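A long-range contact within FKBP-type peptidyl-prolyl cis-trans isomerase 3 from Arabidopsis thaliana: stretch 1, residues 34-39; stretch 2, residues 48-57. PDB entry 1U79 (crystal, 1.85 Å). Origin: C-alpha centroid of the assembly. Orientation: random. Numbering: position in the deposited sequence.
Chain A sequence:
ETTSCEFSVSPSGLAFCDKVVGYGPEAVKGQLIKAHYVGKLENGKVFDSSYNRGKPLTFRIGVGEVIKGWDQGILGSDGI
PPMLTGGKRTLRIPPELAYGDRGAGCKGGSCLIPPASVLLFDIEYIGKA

Stretch 1 (34-39) KAHYVG
Stretch 2 (48-57) DSSYNRGKPL

A serine hydroxyl, Ser50 OG, stands where a backbone carbonyl would normally accept: it takes the bond from Tyr37 N (2.8 Å) and shares another with His36 ND1 (2.8 Å), while Ser50 N still donates to Tyr37 O (2.9 Å). The example illustrates how an antiparallel pairing can survive an interruption. Residues 34-39 form one extended strand. Opposite them, 48-49 pair antiparallel, a weakly bonded helical turn occupies about 50-53, and the chain returns at Leu57.

The register is Gly39 with Asp48 and Val38 with Ser49 (CA-CA 5.3 and 4.2 Å), then Ala35 with Leu57 (CA-CA 5.3 Å). Gly39 N donates to Asp48 O at 2.7 Å; the return bond, Asp48 N to Gly39 O, is weak at 3.5 Å. Beyond the excursion, Ala35 N to Leu57 O (3.0 Å) and Leu57 N to Ala35 O (2.8 Å) close a hydrogen-bonded pair.

Ser49 (chi1 p) caps the turn, its OG accepting from Asn52 N at 3.0 Å. Gly54 ends it with positive phi (77°), a conformation that favours glycine, and Lys55 and Pro56 resume extended geometry.

The His36 ring (chi1 -95°, chi2 -64°) is sandwiched. Tyr51 (m, chi2 -71°) forms an offset stack over one face, centroids 4.7 Å apart and planes at 9°; over the opposite face, Pro56 CB makes a CH-pi contact 3.7 Å from the His36 ring centroid. Val38 CG2 (chi1 t) meets the edge of the Tyr51 ring at CD2, 3.8 Å away.

Tyr37 (p, chi2 -83°) has its CA-to-CB bond pointing away from stretch 2, yet its ring comes nearer, with Ser49 C and Ser50 N over one face and Asp48 OD2 at the edge. Its OH donates to Asp48 OD2 (2.7 Å), and Tyr37 CE1 packs 3.9 Å from Leu57 CB. Asp48 (t) also holds Arg53 (m, t, t) by a salt bridge, Asp48 OD1 to Arg53 NE at 2.9 Å, linking the strand residue Asp48 to Arg53 in the turn.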

ATOM      1  N   LYS A  34       9.436   8.336   1.268  1.00 16.87           N
ATOM      2  CA  LYS A  34       9.663   7.805  -0.075  1.00 18.88           C
ATOM      3  C   LYS A  34       9.394   6.311  -0.072  1.00 18.21           C
ATOM      4  O   LYS A  34       9.817   5.605   0.849  1.00 15.65           O
ATOM      5  CB  LYS A  34      11.118   7.978  -0.511  1.00 22.33           C
ATOM      6  CG  LYS A  34      11.615   9.388  -0.700  1.00 29.28           C
ATOM      7  CD  LYS A  34      13.052   9.328  -1.203  1.00 33.14           C
ATOM      8  CE  LYS A  34      13.630  10.706  -1.462  1.00 37.22           C
ATOM      9  NZ  LYS A  34      15.020  10.615  -1.998  1.00 41.03           N
ATOM     10  N   ALA A  35       8.721   5.825  -1.110  1.00 15.49           N
ATOM     11  CA  ALA A  35       8.452   4.405  -1.207  1.00 14.40           C
ATOM     12  C   ALA A  35       8.403   3.922  -2.641  1.00 13.18           C
ATOM     13  O   ALA A  35       7.827   4.577  -3.510  1.00 13.41           O
ATOM     14  CB  ALA A  35       7.135   4.062  -0.519  1.00 14.95           C
ATOM     15  N   HIS A  36       9.041   2.784  -2.888  1.00 14.32           N
ATOM     16  CA  HIS A  36       8.981   2.165  -4.204  1.00 13.30           C
ATOM     17  C   HIS A  36       7.856   1.158  -4.029  1.00 13.01           C
ATOM     18  O   HIS A  36       7.588   0.721  -2.906  1.00 12.63           O
ATOM     19  CB  HIS A  36      10.299   1.475  -4.545  1.00 12.16           C
ATOM     20  CG  HIS A  36      11.224   2.335  -5.344  1.00 14.24           C
ATOM     21  ND1 HIS A  36      10.912   2.773  -6.615  1.00 13.74           N
ATOM     22  CD2 HIS A  36      12.432   2.869  -5.046  1.00 12.82           C
ATOM     23  CE1 HIS A  36      11.891   3.541  -7.062  1.00 11.49           C
ATOM     24  NE2 HIS A  36      12.823   3.614  -6.130  1.00 13.39           N
ATOM     25  N   TYR A  37       7.179   0.796  -5.110  1.00 13.04           N
ATOM     26  CA  TYR A  37       6.076  -0.142  -4.994  1.00 12.18           C
ATOM     27  C   TYR A  37       5.636  -0.748  -6.314  1.00 13.09           C
ATOM     28  O   TYR A  37       5.908  -0.215  -7.386  1.00 13.18           O
ATOM     29  CB  TYR A  37       4.849   0.555  -4.371  1.00 14.01           C
ATOM     30  CG  TYR A  37       4.225   1.604  -5.275  1.00 14.05           C
ATOM     31  CD1 TYR A  37       4.737   2.902  -5.335  1.00 14.63           C
ATOM     32  CD2 TYR A  37       3.163   1.277  -6.123  1.00 14.89           C
ATOM     33  CE1 TYR A  37       4.210   3.846  -6.223  1.00 15.59           C
ATOM     34  CE2 TYR A  37       2.628   2.211  -7.016  1.00 16.90           C
ATOM     35  CZ  TYR A  37       3.156   3.487  -7.062  1.00 15.67           C
ATOM     36  OH  TYR A  37       2.646   4.399  -7.954  1.00 18.67           O
ATOM     37  N   VAL A  38       4.939  -1.870  -6.198  1.00 12.86           N
ATOM     38  CA  VAL A  38       4.357  -2.579  -7.327  1.00 12.02           C
ATOM     39  C   VAL A  38       2.965  -2.961  -6.862  1.00 13.61           C
ATOM     40  O   VAL A  38       2.801  -3.639  -5.843  1.00 13.20           O
ATOM     41  CB  VAL A  38       5.112  -3.872  -7.700  1.00 13.53           C
ATOM     42  CG1 VAL A  38       4.317  -4.628  -8.774  1.00 12.89           C
ATOM     43  CG2 VAL A  38       6.511  -3.548  -8.228  1.00 11.91           C
ATOM     44  N   GLY A  39       1.960  -2.502  -7.596  1.00 13.67           N
ATOM     45  CA  GLY A  39       0.588  -2.810  -7.245  1.00 12.63           C
ATOM     46  C   GLY A  39       0.009  -3.748  -8.281  1.00 12.92           C
ATOM     47  O   GLY A  39       0.094  -3.483  -9.490  1.00 13.62           O
ATOM     48  N   ASP A  48       0.122  -0.716 -11.622  1.00 16.49           N
ATOM     49  CA  ASP A  48       0.931   0.467 -11.368  1.00 17.30           C
ATOM     50  C   ASP A  48       2.160   0.113 -10.545  1.00 17.54           C
ATOM     51  O   ASP A  48       2.143  -0.839  -9.762  1.00 17.76           O
ATOM     52  CB  ASP A  48       0.099   1.516 -10.619  1.00 19.24           C
ATOM     53  CG  ASP A  48       0.865   2.813 -10.367  1.00 23.12           C
ATOM     54  OD1 ASP A  48       1.758   3.161 -11.169  1.00 24.41           O
ATOM     55  OD2 ASP A  48       0.557   3.500  -9.370  1.00 24.31           O
ATOM     56  N   SER A  49       3.228   0.877 -10.747  1.00 18.17           N
ATOM     57  CA  SER A  49       4.461   0.675 -10.007  1.00 17.62           C
ATOM     58  C   SER A  49       5.327   1.916 -10.109  1.00 18.47           C
ATOM     59  O   SER A  49       5.282   2.648 -11.106  1.00 19.15           O
ATOM     60  CB  SER A  49       5.223  -0.548 -10.531  1.00 18.41           C
ATOM     61  OG  SER A  49       5.945  -0.264 -11.713  1.00 17.76           O
ATOM     62  N   SER A  50       6.102   2.166  -9.061  1.00 17.55           N
ATOM     63  CA  SER A  50       7.005   3.311  -9.032  1.00 16.15           C
ATOM     64  C   SER A  50       8.053   3.116 -10.116  1.00 16.81           C
ATOM     65  O   SER A  50       8.486   4.075 -10.764  1.00 15.81           O
ATOM     66  CB  SER A  50       7.694   3.392  -7.673  1.00 15.82           C
ATOM     67  OG  SER A  50       8.270   2.132  -7.340  1.00 13.99           O
ATOM     68  N   TYR A  51       8.459   1.861 -10.298  1.00 18.70           N
ATOM     69  CA  TYR A  51       9.459   1.486 -11.294  1.00 18.08           C
ATOM     70  C   TYR A  51       9.020   1.899 -12.696  1.00 21.14           C
ATOM     71  O   TYR A  51       9.828   2.388 -13.487  1.00 19.96           O
ATOM     72  CB  TYR A  51       9.698  -0.023 -11.235  1.00 20.72           C
ATOM     73  CG  TYR A  51      10.215  -0.463  -9.882  1.00 19.21           C
ATOM     74  CD1 TYR A  51      11.509  -0.151  -9.484  1.00 21.08           C
ATOM     75  CD2 TYR A  51       9.380  -1.114  -8.972  1.00 23.34           C
ATOM     76  CE1 TYR A  51      11.970  -0.469  -8.210  1.00 23.84           C
ATOM     77  CE2 TYR A  51       9.831  -1.438  -7.684  1.00 22.52           C
ATOM     78  CZ  TYR A  51      11.129  -1.108  -7.317  1.00 24.01           C
ATOM     79  OH  TYR A  51      11.592  -1.411  -6.058  1.00 26.58           O
ATOM     80  N   ASN A  52       7.741   1.708 -12.998  1.00 19.50           N
ATOM     81  CA  ASN A  52       7.209   2.083 -14.304  1.00 22.28           C
ATOM     82  C   ASN A  52       7.222   3.605 -14.438  1.00 22.46           C
ATOM     83  O   ASN A  52       7.342   4.144 -15.546  1.00 23.95           O
ATOM     84  CB  ASN A  52       5.784   1.555 -14.469  1.00 22.10           C
ATOM     85  CG  ASN A  52       5.209   1.840 -15.853  1.00 24.57           C
ATOM     86  OD1 ASN A  52       5.730   1.369 -16.868  1.00 23.38           O
ATOM     87  ND2 ASN A  52       4.135   2.620 -15.896  1.00 24.42           N
ATOM     88  N   ARG A  53       7.113   4.295 -13.307  1.00 21.43           N
ATOM     89  CA  ARG A  53       7.120   5.752 -13.295  1.00 22.97           C
ATOM     90  C   ARG A  53       8.552   6.276 -13.273  1.00 22.62           C
ATOM     91  O   ARG A  53       8.792   7.463 -13.482  1.00 23.49           O
ATOM     92  CB  ARG A  53       6.351   6.280 -12.076  1.00 22.73           C
ATOM     93  CG  ARG A  53       4.870   5.913 -12.077  1.00 24.78           C
ATOM     94  CD  ARG A  53       4.177   6.284 -10.770  1.00 24.26           C
ATOM     95  NE  ARG A  53       2.776   5.870 -10.785  1.00 27.12           N
ATOM     96  CZ  ARG A  53       1.755   6.665 -11.088  1.00 29.39           C
ATOM     97  NH1 ARG A  53       0.517   6.185 -11.080  1.00 29.85           N
ATOM     98  NH2 ARG A  53       1.963   7.945 -11.374  1.00 29.64           N
ATOM     99  N   GLY A  54       9.501   5.387 -13.010  1.00 21.89           N
ATOM    100  CA  GLY A  54      10.893   5.787 -12.978  1.00 20.55           C
ATOM    101  C   GLY A  54      11.331   6.520 -11.729  1.00 21.07           C
ATOM    102  O   GLY A  54      12.423   7.075 -11.682  1.00 18.10           O
ATOM    103  N   LYS A  55      10.492   6.527 -10.702  1.00 19.65           N
ATOM    104  CA  LYS A  55      10.850   7.209  -9.469  1.00 20.28           C
ATOM    105  C   LYS A  55       9.996   6.716  -8.314  1.00 19.35           C
ATOM    106  O   LYS A  55       8.866   6.267  -8.513  1.00 16.96           O
ATOM    107  CB  LYS A  55      10.674   8.723  -9.625  1.00 25.44           C
ATOM    108  CG  LYS A  55       9.243   9.151  -9.937  1.00 31.79           C
ATOM    109  CD  LYS A  55       9.096  10.665  -9.917  1.00 36.15           C
ATOM    110  CE  LYS A  55       7.662  11.083 -10.195  1.00 39.92           C
ATOM    111  NZ  LYS A  55       7.482  12.562 -10.111  1.00 44.41           N
ATOM    112  N   PRO A  56      10.538   6.774  -7.089  1.00 18.90           N
ATOM    113  CA  PRO A  56       9.760   6.319  -5.941  1.00 17.98           C
ATOM    114  C   PRO A  56       8.657   7.333  -5.731  1.00 17.70           C
ATOM    115  O   PRO A  56       8.717   8.443  -6.273  1.00 15.76           O
ATOM    116  CB  PRO A  56      10.781   6.338  -4.805  1.00 18.88           C
ATOM    117  CG  PRO A  56      11.649   7.504  -5.173  1.00 18.32           C
ATOM    118  CD  PRO A  56      11.850   7.300  -6.663  1.00 18.75           C
ATOM    119  N   LEU A  57       7.646   6.964  -4.962  1.00 15.76           N
ATOM    120  CA  LEU A  57       6.562   7.890  -4.705  1.00 16.76           C
ATOM    121  C   LEU A  57       6.921   8.687  -3.463  1.00 18.23           C
ATOM    122  O   LEU A  57       7.248   8.109  -2.425  1.00 16.47           O
ATOM    123  CB  LEU A  57       5.251   7.133  -4.474  1.00 17.63           C
ATOM    124  CG  LEU A  57       4.014   7.990  -4.227  1.00 16.51           C
ATOM    125  CD1 LEU A  57       3.635   8.687  -5.534  1.00 18.49           C
ATOM    126  CD2 LEU A  57       2.858   7.135  -3.722  1.00 15.90           C
TER